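Local coordinates for phosphate-binding protein PstS (Borrelia burgdorferi, PDB 4N13) that binds inorganic phosphate with micromolar affinity and serves as the solute-binding protein of an ABC transporter that imports it, at residues A[86-91]-A[213-218]; A[102-107]-A[204-209]; A[145-150]-A[220-225]. One frame throughout, in Å; residues are numbered along the deposited sequence. Where two conformers were deposited one is given.

Contact 1: A[86-91]-A[213-218]; sequences YDALIF and ETINSN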
loop_
_atom_site.group_PDB
_atom_site.type_symbol
_atom_site.label_atom_id
_atom_site.label_comp_id
_atom_site.label_asym_id
_atom_site.label_seq_id
_atom_site.Cartn_x
_atom_site.Cartn_y
_atom_site.Cartn_z
ATOM N N TYR A 86 2.169 -4.579 4.966
ATOM C CA TYR A 86 1.536 -4.322 3.675
ATOM C C TYR A 86 0.508 -3.218 3.799
ATOM O O TYR A 86 -0.212 -3.142 4.805
ATOM C CB TYR A 86 0.829 -5.559 3.134
ATOM C CG TYR A 86 1.740 -6.730 2.964
ATOM C CD1 TYR A 86 2.506 -6.878 1.825
ATOM C CD2 TYR A 86 1.834 -7.699 3.948
ATOM C CE1 TYR A 86 3.352 -7.976 1.674
ATOM C CE2 TYR A 86 2.662 -8.777 3.809
ATOM C CZ TYR A 86 3.410 -8.924 2.675
ATOM O OH TYR A 86 4.239 -10.026 2.576
ATOM N N ASP A 87 0.465 -2.376 2.777
ATOM C CA ASP A 87 -0.516 -1.314 2.625
ATOM C C ASP A 87 -1.323 -1.651 1.388
ATOM O O ASP A 87 -0.953 -1.304 0.255
ATOM C CB ASP A 87 0.225 0.017 2.482
ATOM C CG ASP A 87 -0.673 1.145 2.098
ATOM O OD1 ASP A 87 -1.877 1.040 2.378
ATOM O OD2 ASP A 87 -0.164 2.141 1.532
ATOM N N ALA A 88 -2.421 -2.354 1.608
ATOM C CA ALA A 88 -3.251 -2.876 0.527
ATOM C C ALA A 88 -4.459 -2.009 0.239
ATOM O O ALA A 88 -5.026 -1.395 1.145
ATOM C CB ALA A 88 -3.707 -4.301 0.853
ATOM N N LEU A 89 -4.869 -1.996 -1.020
ATOM C CA LEU A 89 -6.089 -1.296 -1.438
ATOM C C LEU A 89 -7.011 -2.272 -2.127
ATOM O O LEU A 89 -6.557 -3.242 -2.756
ATOM C CB LEU A 89 -5.781 -0.128 -2.371
ATOM C CG LEU A 89 -4.924 0.940 -1.699
ATOM C CD1 LEU A 89 -3.432 0.701 -1.984
ATOM C CD2 LEU A 89 -5.402 2.303 -2.108
ATOM N N ILE A 90 -8.302 -1.984 -2.026
ATOM C CA ILE A 90 -9.337 -2.832 -2.584
ATOM C C ILE A 90 -10.305 -1.966 -3.380
ATOM O O ILE A 90 -10.412 -0.756 -3.162
ATOM C CB ILE A 90 -10.075 -3.601 -1.464
ATOM C CG1 ILE A 90 -10.904 -2.662 -0.590
ATOM C CG2 ILE A 90 -9.052 -4.350 -0.626
ATOM C CD1 ILE A 90 -11.639 -3.350 0.564
ATOM N N PHE A 91 -10.954 -2.596 -4.338
ATOM C CA PHE A 91 -11.900 -1.931 -5.217
ATOM C C PHE A 91 -13.327 -2.319 -4.851
ATOM O O PHE A 91 -13.648 -3.508 -4.706
ATOM C CB PHE A 91 -11.571 -2.257 -6.667
ATOM C CG PHE A 91 -10.386 -1.476 -7.156
ATOM C CD1 PHE A 91 -10.577 -0.278 -7.822
ATOM C CD2 PHE A 91 -9.096 -1.860 -6.860
ATOM C CE1 PHE A 91 -9.499 0.498 -8.242
ATOM C CE2 PHE A 91 -8.006 -1.071 -7.277
ATOM C CZ PHE A 91 -8.235 0.086 -7.972
ATOM N N GLU A 213 -3.822 -13.902 3.743
ATOM C CA GLU A 213 -3.081 -14.975 3.071
ATOM C C GLU A 213 -2.684 -14.615 1.638
ATOM O O GLU A 213 -1.540 -14.850 1.215
ATOM C CB GLU A 213 -3.897 -16.272 3.060
ATOM C CG GLU A 213 -4.097 -16.911 4.438
ATOM C CD GLU A 213 -2.800 -17.377 5.099
ATOM O OE1 GLU A 213 -1.839 -17.718 4.372
ATOM O OE2 GLU A 213 -2.747 -17.416 6.355
ATOM N N THR A 214 -3.609 -14.045 0.877
ATOM C CA THR A 214 -3.308 -13.748 -0.518
ATOM C C THR A 214 -2.412 -12.527 -0.645
ATOM O O THR A 214 -1.676 -12.397 -1.613
ATOM C CB THR A 214 -4.575 -13.539 -1.356
ATOM O OG1 THR A 214 -5.273 -12.403 -0.850
ATOM C CG2 THR A 214 -5.455 -14.793 -1.362
ATOM N N ILE A 215 -2.479 -11.616 0.318
ATOM C CA ILE A 215 -1.591 -10.466 0.273
ATOM C C ILE A 215 -0.172 -10.916 0.657
ATOM O O ILE A 215 0.806 -10.539 -0.004
ATOM C CB ILE A 215 -2.141 -9.325 1.137
ATOM C CG1 ILE A 215 -3.419 -8.774 0.479
ATOM C CG2 ILE A 215 -1.082 -8.233 1.301
ATOM C CD1 ILE A 215 -4.302 -7.919 1.397
ATOM N N ASN A 216 -0.048 -11.732 1.693
ATOM C CA ASN A 216 1.257 -12.256 2.065
ATOM C C ASN A 216 1.917 -13.093 0.973
ATOM O O ASN A 216 3.134 -13.049 0.806
ATOM C CB ASN A 216 1.183 -13.037 3.373
ATOM C CG ASN A 216 1.473 -12.152 4.571
ATOM O OD1 ASN A 216 2.617 -11.996 4.968
ATOM N ND2 ASN A 216 0.448 -11.506 5.101
ATOM N N SER A 217 1.116 -13.855 0.237
ATOM C CA SER A 217 1.651 -14.690 -0.839
ATOM C C SER A 217 1.990 -13.882 -2.084
ATOM O O SER A 217 2.630 -14.387 -2.994
ATOM C CB SER A 217 0.657 -15.778 -1.223
ATOM O OG SER A 217 -0.358 -15.225 -2.029
ATOM N N ASN A 218 1.542 -12.635 -2.120
ATOM C CA ASN A 218 1.649 -11.760 -3.293
ATOM C C ASN A 218 0.746 -12.220 -4.453
ATOM O O ASN A 218 0.962 -11.856 -5.611
ATOM C CB ASN A 218 3.105 -11.570 -3.773
ATOM C CG ASN A 218 4.031 -10.968 -2.710
ATOM O OD1 ASN A 218 3.596 -10.559 -1.645
ATOM N ND2 ASN A 218 5.339 -10.909 -3.028
#
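Ile215, on helix 212-216, reaches Tyr86 and Ala88 of strand 80-93 with two different branches. Its CG2 lies over one face of the Tyr86 ring, 4.0 Å from the ring centroid and displaced toward the rim, a CH-pi contact whose closest approach is 3.6 Å from Ile215 CG2 to Tyr86 CG. CG2 stands anti to the Ile215 backbone N, while CG1 takes the place beside that N (chi1 -68°) and leads to CD1, which meets Ala88 CB at 3.7 Å. Strand 80-93 belongs to the mixed sheet of this periplasmic binding protein fold, and the short helix packs on the side to which Tyr86 and Ala88 point their CB atoms. Leu261 also touches Ile215, and Lys223 of the neighbouring strand touches both Tyr86 and Ala88.

The polar part is slight. Asn216 OD1 sits at the edge of the tyrosine ring, 3.4 Å from Tyr86 CE2, and accepts a weak hydrogen bond from Tyr86 OH at 3.5 Å. The amide plane stands 77° from the ring plane; Asn216 ND2 is held by the carbonyls of Lys212 and Gly262. Asn218, with positive phi (69°), completes a Schellman motif at the C-terminal turn.

Contact 2: A[102-107]-A[204-209]; sequences ITEENL and SVNSTY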
loop_
_atom_site.group_PDB
_atom_site.type_symbol
_atom_site.label_atom_id
_atom_site.label_comp_id
_atom_site.label_asym_id
_atom_site.label_seq_id
_atom_site.Cartn_x
_atom_site.Cartn_y
_atom_site.Cartn_z
ATOM N N ILE A 102 -12.233 -8.801 -11.792
ATOM C CA ILE A 102 -11.649 -8.026 -12.865
ATOM C C ILE A 102 -10.161 -8.330 -12.912
ATOM O O ILE A 102 -9.535 -8.583 -11.888
ATOM C CB ILE A 102 -11.921 -6.512 -12.673
ATOM C CG1 ILE A 102 -11.605 -5.745 -13.954
ATOM C CG2 ILE A 102 -11.187 -5.968 -11.459
ATOM C CD1 ILE A 102 -12.270 -4.440 -14.031
ATOM N N THR A 103 -9.589 -8.357 -14.113
ATOM C CA THR A 103 -8.143 -8.493 -14.232
ATOM C C THR A 103 -7.484 -7.135 -13.981
ATOM O O THR A 103 -8.111 -6.075 -14.169
ATOM C CB THR A 103 -7.732 -8.965 -15.629
ATOM O OG1 THR A 103 -8.194 -8.021 -16.592
ATOM C CG2 THR A 103 -8.277 -10.349 -15.937
ATOM N N GLU A 104 -6.213 -7.156 -13.596
ATOM C CA GLU A 104 -5.476 -5.913 -13.426
ATOM C C GLU A 104 -5.481 -5.077 -14.690
ATOM O O GLU A 104 -5.602 -3.858 -14.624
ATOM C CB GLU A 104 -4.032 -6.191 -13.010
ATOM C CG GLU A 104 -3.850 -6.410 -11.515
ATOM C CD GLU A 104 -2.404 -6.572 -11.187
ATOM O OE1 GLU A 104 -1.905 -7.668 -11.461
ATOM O OE2 GLU A 104 -1.780 -5.624 -10.675
ATOM N N GLU A 105 -5.321 -5.732 -15.832
ATOM C CA GLU A 105 -5.294 -5.026 -17.100
ATOM C C GLU A 105 -6.598 -4.266 -17.334
ATOM O O GLU A 105 -6.586 -3.083 -17.702
ATOM C CB GLU A 105 -5.040 -5.983 -18.255
ATOM C CG GLU A 105 -4.852 -5.263 -19.584
ATOM C CD GLU A 105 -3.438 -4.708 -19.821
ATOM O OE1 GLU A 105 -3.297 -3.850 -20.715
ATOM O OE2 GLU A 105 -2.471 -5.111 -19.134
ATOM N N ASN A 106 -7.730 -4.937 -17.140
ATOM C CA ASN A 106 -9.002 -4.277 -17.370
ATOM C C ASN A 106 -9.289 -3.209 -16.326
ATOM O O ASN A 106 -9.866 -2.157 -16.635
ATOM C CB ASN A 106 -10.141 -5.288 -17.468
ATOM C CG ASN A 106 -10.164 -5.994 -18.800
ATOM O OD1 ASN A 106 -9.679 -5.465 -19.788
ATOM N ND2 ASN A 106 -10.734 -7.177 -18.838
ATOM N N LEU A 107 -8.874 -3.463 -15.093
ATOM C CA LEU A 107 -9.034 -2.480 -14.045
ATOM C C LEU A 107 -8.261 -1.193 -14.389
ATOM O O LEU A 107 -8.786 -0.082 -14.241
ATOM C CB LEU A 107 -8.564 -3.087 -12.732
ATOM C CG LEU A 107 -8.748 -2.230 -11.481
ATOM C CD1 LEU A 107 -10.185 -1.823 -11.259
ATOM C CD2 LEU A 107 -8.262 -3.017 -10.274
ATOM N N SER A 204 -12.878 -9.153 -6.542
ATOM C CA SER A 204 -11.627 -9.897 -6.676
ATOM C C SER A 204 -10.843 -9.336 -7.852
ATOM O O SER A 204 -11.422 -8.795 -8.816
ATOM C CB SER A 204 -11.880 -11.405 -6.839
ATOM O OG SER A 204 -12.640 -11.718 -7.991
ATOM N N VAL A 205 -9.521 -9.428 -7.751
ATOM C CA VAL A 205 -8.613 -8.943 -8.786
ATOM C C VAL A 205 -7.773 -10.133 -9.231
ATOM O O VAL A 205 -7.153 -10.817 -8.410
ATOM C CB VAL A 205 -7.715 -7.805 -8.251
ATOM C CG1 VAL A 205 -6.734 -7.334 -9.319
ATOM C CG2 VAL A 205 -8.568 -6.642 -7.791
ATOM N N ASN A 206 -7.800 -10.434 -10.521
ATOM C CA ASN A 206 -7.127 -11.632 -11.053
ATOM C C ASN A 206 -7.627 -12.860 -10.279
ATOM O O ASN A 206 -6.832 -13.716 -9.882
ATOM C CB ASN A 206 -5.599 -11.561 -10.951
ATOM C CG ASN A 206 -5.012 -10.335 -11.571
ATOM O OD1 ASN A 206 -5.558 -9.752 -12.500
ATOM N ND2 ASN A 206 -3.826 -9.986 -11.110
ATOM N N SER A 207 -8.940 -12.923 -10.051
ATOM C CA SER A 207 -9.575 -14.054 -9.379
ATOM C C SER A 207 -9.126 -14.237 -7.944
ATOM O O SER A 207 -9.306 -15.304 -7.378
ATOM C CB SER A 207 -9.383 -15.345 -10.171
ATOM O OG SER A 207 -10.034 -15.249 -11.420
ATOM N N THR A 208 -8.643 -13.165 -7.342
ATOM C CA THR A 208 -8.087 -13.214 -6.004
ATOM C C THR A 208 -8.740 -12.173 -5.101
ATOM O O THR A 208 -8.710 -10.984 -5.403
ATOM C CB THR A 208 -6.569 -12.947 -6.027
ATOM O OG1 THR A 208 -5.942 -13.764 -7.017
ATOM C CG2 THR A 208 -5.943 -13.203 -4.659
ATOM N N TYR A 209 -9.332 -12.619 -3.997
ATOM C CA TYR A 209 -9.812 -11.695 -2.993
ATOM C C TYR A 209 -8.671 -11.276 -2.096
ATOM O O TYR A 209 -7.776 -12.079 -1.819
ATOM C CB TYR A 209 -10.933 -12.325 -2.168
ATOM C CG TYR A 209 -12.234 -12.347 -2.930
ATOM C CD1 TYR A 209 -12.975 -11.182 -3.116
ATOM C CD2 TYR A 209 -12.707 -13.519 -3.499
ATOM C CE1 TYR A 209 -14.140 -11.187 -3.827
ATOM C CE2 TYR A 209 -13.885 -13.537 -4.204
ATOM C CZ TYR A 209 -14.609 -12.365 -4.361
ATOM O OH TYR A 209 -15.802 -12.354 -5.067
#
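Asn206 CG lies anti to its own carbonyl carbon, beside the backbone N (chi1 -54°), which sets it toward the start of helix 104-111; Glu104 CG, likewise anti to its carbonyl carbon, is set beside Val205 and the asparagine amide. The setting is a short parallel beta bridge, Ile102 with Val205, that leads into helix 104-111 after Thr103 and into a type I' turn, Val205 to Thr208, in the other segment. Two backbone bonds close the bridge: Ile102 N gives to Ser204 O at 3.1 Å, and Asn206 N gives to Ile102 O at 2.9 Å.

Beyond the bridge the amide of Asn206 works with both ends. OD1 accepts from Glu104 N at 2.9 Å, so it takes up an N-H of the first helical turn, and ND2 gives to Glu104 OE1 at 3.0 Å. The carboxylate and amide planes are 58° apart. Thr103 is the N-cap residue, and its OG1 accepts from Asn106 N at 3.2 Å.

Beside the polar pair the Glu104 chain crosses Val205 at about a right angle, CG to Val205 CG1 at 3.7 Å. Leu147 of helix 138-151 touches both Glu104 and Leu107. The OE1 of Glu104 lies in the amide plane of Asn206, but ND2 meets it on its anti side, 31° out of the carboxylate plane.

Contact 3: A[145-150]-A[220-225]; sequences DLLLNK and YTIKRN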
loop_
_atom_site.group_PDB
_atom_site.type_symbol
_atom_site.label_atom_id
_atom_site.label_comp_id
_atom_site.label_asym_id
_atom_site.label_seq_id
_atom_site.Cartn_x
_atom_site.Cartn_y
_atom_site.Cartn_z
ATOM N N ASP A 145 0.885 4.232 -9.076
ATOM C CA ASP A 145 2.158 3.537 -9.133
ATOM C C ASP A 145 1.994 2.035 -9.358
ATOM O O ASP A 145 2.773 1.426 -10.084
ATOM C CB ASP A 145 2.953 3.813 -7.849
ATOM C CG ASP A 145 3.433 5.269 -7.762
ATOM O OD1 ASP A 145 3.390 5.992 -8.794
ATOM O OD2 ASP A 145 3.862 5.690 -6.664
ATOM N N LEU A 146 0.985 1.435 -8.735
ATOM C CA LEU A 146 0.819 -0.016 -8.759
ATOM C C LEU A 146 0.107 -0.494 -10.010
ATOM O O LEU A 146 0.332 -1.610 -10.459
ATOM C CB LEU A 146 0.026 -0.483 -7.540
ATOM C CG LEU A 146 0.750 -0.353 -6.206
ATOM C CD1 LEU A 146 -0.268 -0.557 -5.097
ATOM C CD2 LEU A 146 1.911 -1.343 -6.094
ATOM N N LEU A 147 -0.788 0.330 -10.544
ATOM C CA LEU A 147 -1.591 -0.067 -11.682
ATOM C C LEU A 147 -1.233 0.736 -12.927
ATOM O O LEU A 147 -0.719 0.175 -13.884
ATOM C CB LEU A 147 -3.095 0.016 -11.363
ATOM C CG LEU A 147 -3.647 -1.143 -10.545
ATOM C CD1 LEU A 147 -4.994 -0.827 -9.924
ATOM C CD2 LEU A 147 -3.754 -2.361 -11.447
ATOM N N LEU A 148 -1.480 2.039 -12.932
ATOM C CA LEU A 148 -1.346 2.802 -14.161
ATOM C C LEU A 148 0.070 2.779 -14.705
ATOM O O LEU A 148 0.267 2.545 -15.900
ATOM C CB LEU A 148 -1.782 4.252 -13.943
ATOM C CG LEU A 148 -3.269 4.456 -13.665
ATOM C CD1 LEU A 148 -3.574 5.921 -13.346
ATOM C CD2 LEU A 148 -4.107 4.010 -14.849
ATOM N N ASN A 149 1.045 3.039 -13.838
ATOM C CA ASN A 149 2.428 3.152 -14.289
ATOM C C ASN A 149 3.026 1.814 -14.694
ATOM O O ASN A 149 3.994 1.780 -15.426
ATOM C CB ASN A 149 3.304 3.796 -13.215
ATOM C CG ASN A 149 3.009 5.264 -13.028
ATOM O OD1 ASN A 149 2.264 5.867 -13.799
ATOM N ND2 ASN A 149 3.596 5.852 -11.994
ATOM N N LYS A 150 2.448 0.715 -14.224
ATOM C CA LYS A 150 2.945 -0.613 -14.576
ATOM C C LYS A 150 2.259 -1.180 -15.812
ATOM O O LYS A 150 2.881 -1.875 -16.606
ATOM C CB LYS A 150 2.805 -1.572 -13.399
ATOM C CG LYS A 150 3.637 -1.127 -12.204
ATOM C CD LYS A 150 3.866 -2.231 -11.201
ATOM C CE LYS A 150 4.609 -1.719 -9.991
ATOM N NZ LYS A 150 4.893 -2.809 -9.026
ATOM N N TYR A 220 -2.588 -11.495 -4.318
ATOM C CA TYR A 220 -3.360 -10.272 -4.442
ATOM C C TYR A 220 -2.385 -9.156 -4.703
ATOM O O TYR A 220 -1.466 -8.926 -3.916
ATOM C CB TYR A 220 -4.149 -9.967 -3.194
ATOM C CG TYR A 220 -5.024 -8.749 -3.411
ATOM C CD1 TYR A 220 -6.210 -8.846 -4.113
ATOM C CD2 TYR A 220 -4.642 -7.499 -2.962
ATOM C CE1 TYR A 220 -7.004 -7.748 -4.324
ATOM C CE2 TYR A 220 -5.434 -6.379 -3.161
ATOM C CZ TYR A 220 -6.617 -6.517 -3.859
ATOM O OH TYR A 220 -7.448 -5.452 -4.089
ATOM N N THR A 221 -2.590 -8.454 -5.809
ATOM C CA THR A 221 -1.558 -7.614 -6.377
ATOM C C THR A 221 -1.611 -6.126 -5.986
ATOM O O THR A 221 -0.644 -5.399 -6.182
ATOM C CB THR A 221 -1.573 -7.728 -7.918
ATOM O OG1 THR A 221 -2.902 -7.478 -8.399
ATOM C CG2 THR A 221 -1.114 -9.118 -8.356
ATOM N N ILE A 222 -2.732 -5.668 -5.447
ATOM C CA ILE A 222 -2.921 -4.231 -5.211
ATOM C C ILE A 222 -2.474 -3.837 -3.801
ATOM O O ILE A 222 -3.280 -3.649 -2.898
ATOM C CB ILE A 222 -4.387 -3.782 -5.458
ATOM C CG1 ILE A 222 -4.992 -4.445 -6.696
ATOM C CG2 ILE A 222 -4.446 -2.264 -5.565
ATOM C CD1 ILE A 222 -4.287 -4.135 -7.962
ATOM N N LYS A 223 -1.169 -3.769 -3.602
ATOM C CA LYS A 223 -0.621 -3.377 -2.315
ATOM C C LYS A 223 0.787 -2.885 -2.475
ATOM O O LYS A 223 1.492 -3.299 -3.389
ATOM C CB LYS A 223 -0.644 -4.528 -1.297
ATOM C CG LYS A 223 0.415 -5.621 -1.486
ATOM C CD LYS A 223 0.059 -6.640 -2.524
ATOM C CE LYS A 223 1.050 -7.812 -2.544
ATOM N NZ LYS A 223 2.392 -7.368 -3.047
ATOM N N ARG A 224 1.188 -1.998 -1.572
ATOM C CA ARG A 224 2.586 -1.668 -1.379
ATOM C C ARG A 224 3.154 -2.583 -0.314
ATOM O O ARG A 224 2.524 -2.846 0.710
ATOM C CB ARG A 224 2.734 -0.223 -0.938
ATOM C CG ARG A 224 2.269 0.795 -1.966
ATOM C CD ARG A 224 3.023 2.060 -1.740
ATOM N NE ARG A 224 2.641 3.214 -2.548
ATOM C CZ ARG A 224 3.224 3.585 -3.689
ATOM N NH1 ARG A 224 4.165 2.841 -4.254
ATOM N NH2 ARG A 224 2.853 4.707 -4.276
ATOM N N ASN A 225 4.355 -3.063 -0.568
ATOM C CA ASN A 225 5.095 -3.878 0.386
ATOM C C ASN A 225 6.019 -2.964 1.184
ATOM O O ASN A 225 6.887 -2.297 0.611
ATOM C CB ASN A 225 5.929 -4.926 -0.367
ATOM C CG ASN A 225 5.092 -6.027 -1.018
ATOM O OD1 ASN A 225 3.883 -6.017 -0.973
ATOM N ND2 ASN A 225 5.770 -7.005 -1.617
#
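Asp145 OD2 takes the shortest polar bond here, a salt bridge from Arg224 NH2 at 2.8 Å, and also a weak hydrogen bond from Ser141 OG one turn earlier in helix 138-151. The N-H of NH2 points almost straight at the oxygen, with an angle of 171° at the hydrogen. OD2 lies in the guanidinium plane, at its edge, but is itself approached on the anti side, and the two flat groups are turned 68° apart. Arg224 runs extended from CG to NE, carrying the guanidinium across to the helix, where NE forms a second bond, with Ser142 OG. Two side chains of the helix thus fix the rotation of the group.

Next to the salt bridge Leu146 packs its methyls against the backbone of Lys223: its CD2 is 3.4 Å from Lys223 O, and its CD1 is 3.7 Å from Lys223 N. Further in the contact is apolar, as Leu147 and Ile222 cross at about a right angle, with Leu147 CD1 and Ile222 CD1 3.9 Å apart. Ile222 is the centre of an inverse gamma turn just before strand 223-230, and Phe91 and Leu107 also touch Leu147.

The N-to-C directions of the short helix and strand segments differ by 103°. Helix 138-151 begins at residues that probably bind phosphate, and the Arg224 side chain lies about 7 Å from Gly138 and from the side chain of Thr21, which places the salt bridge near the probable phosphate cleft of a class II periplasmic binding protein.

Contact 1 is buried, while contacts 2 and 3 are partly buried, contact 3 near the centre of the chain and contact 2 farther out, about 17 Å from it. Contacts 1 and 3 share neighbouring strands, 80-93 and 223-230, joined by a probable hydrogen bond from Arg224 N to Asp87 O at 2.9 Å, while the Tyr220 side chain, from the loop before, probably bonds Leu89 O. Contact 2 reaches the same sheet through strand 201-205. Their chemistry differs with place: contact 1 is mostly hydrophobic, contact 2 rests on backbone and amide hydrogen bonds, and contact 3 joins a salt bridge to leucine packing. Phe91 CE2 against Leu107 CD2, 3.6 Å apart, ties contacts 1 and 2.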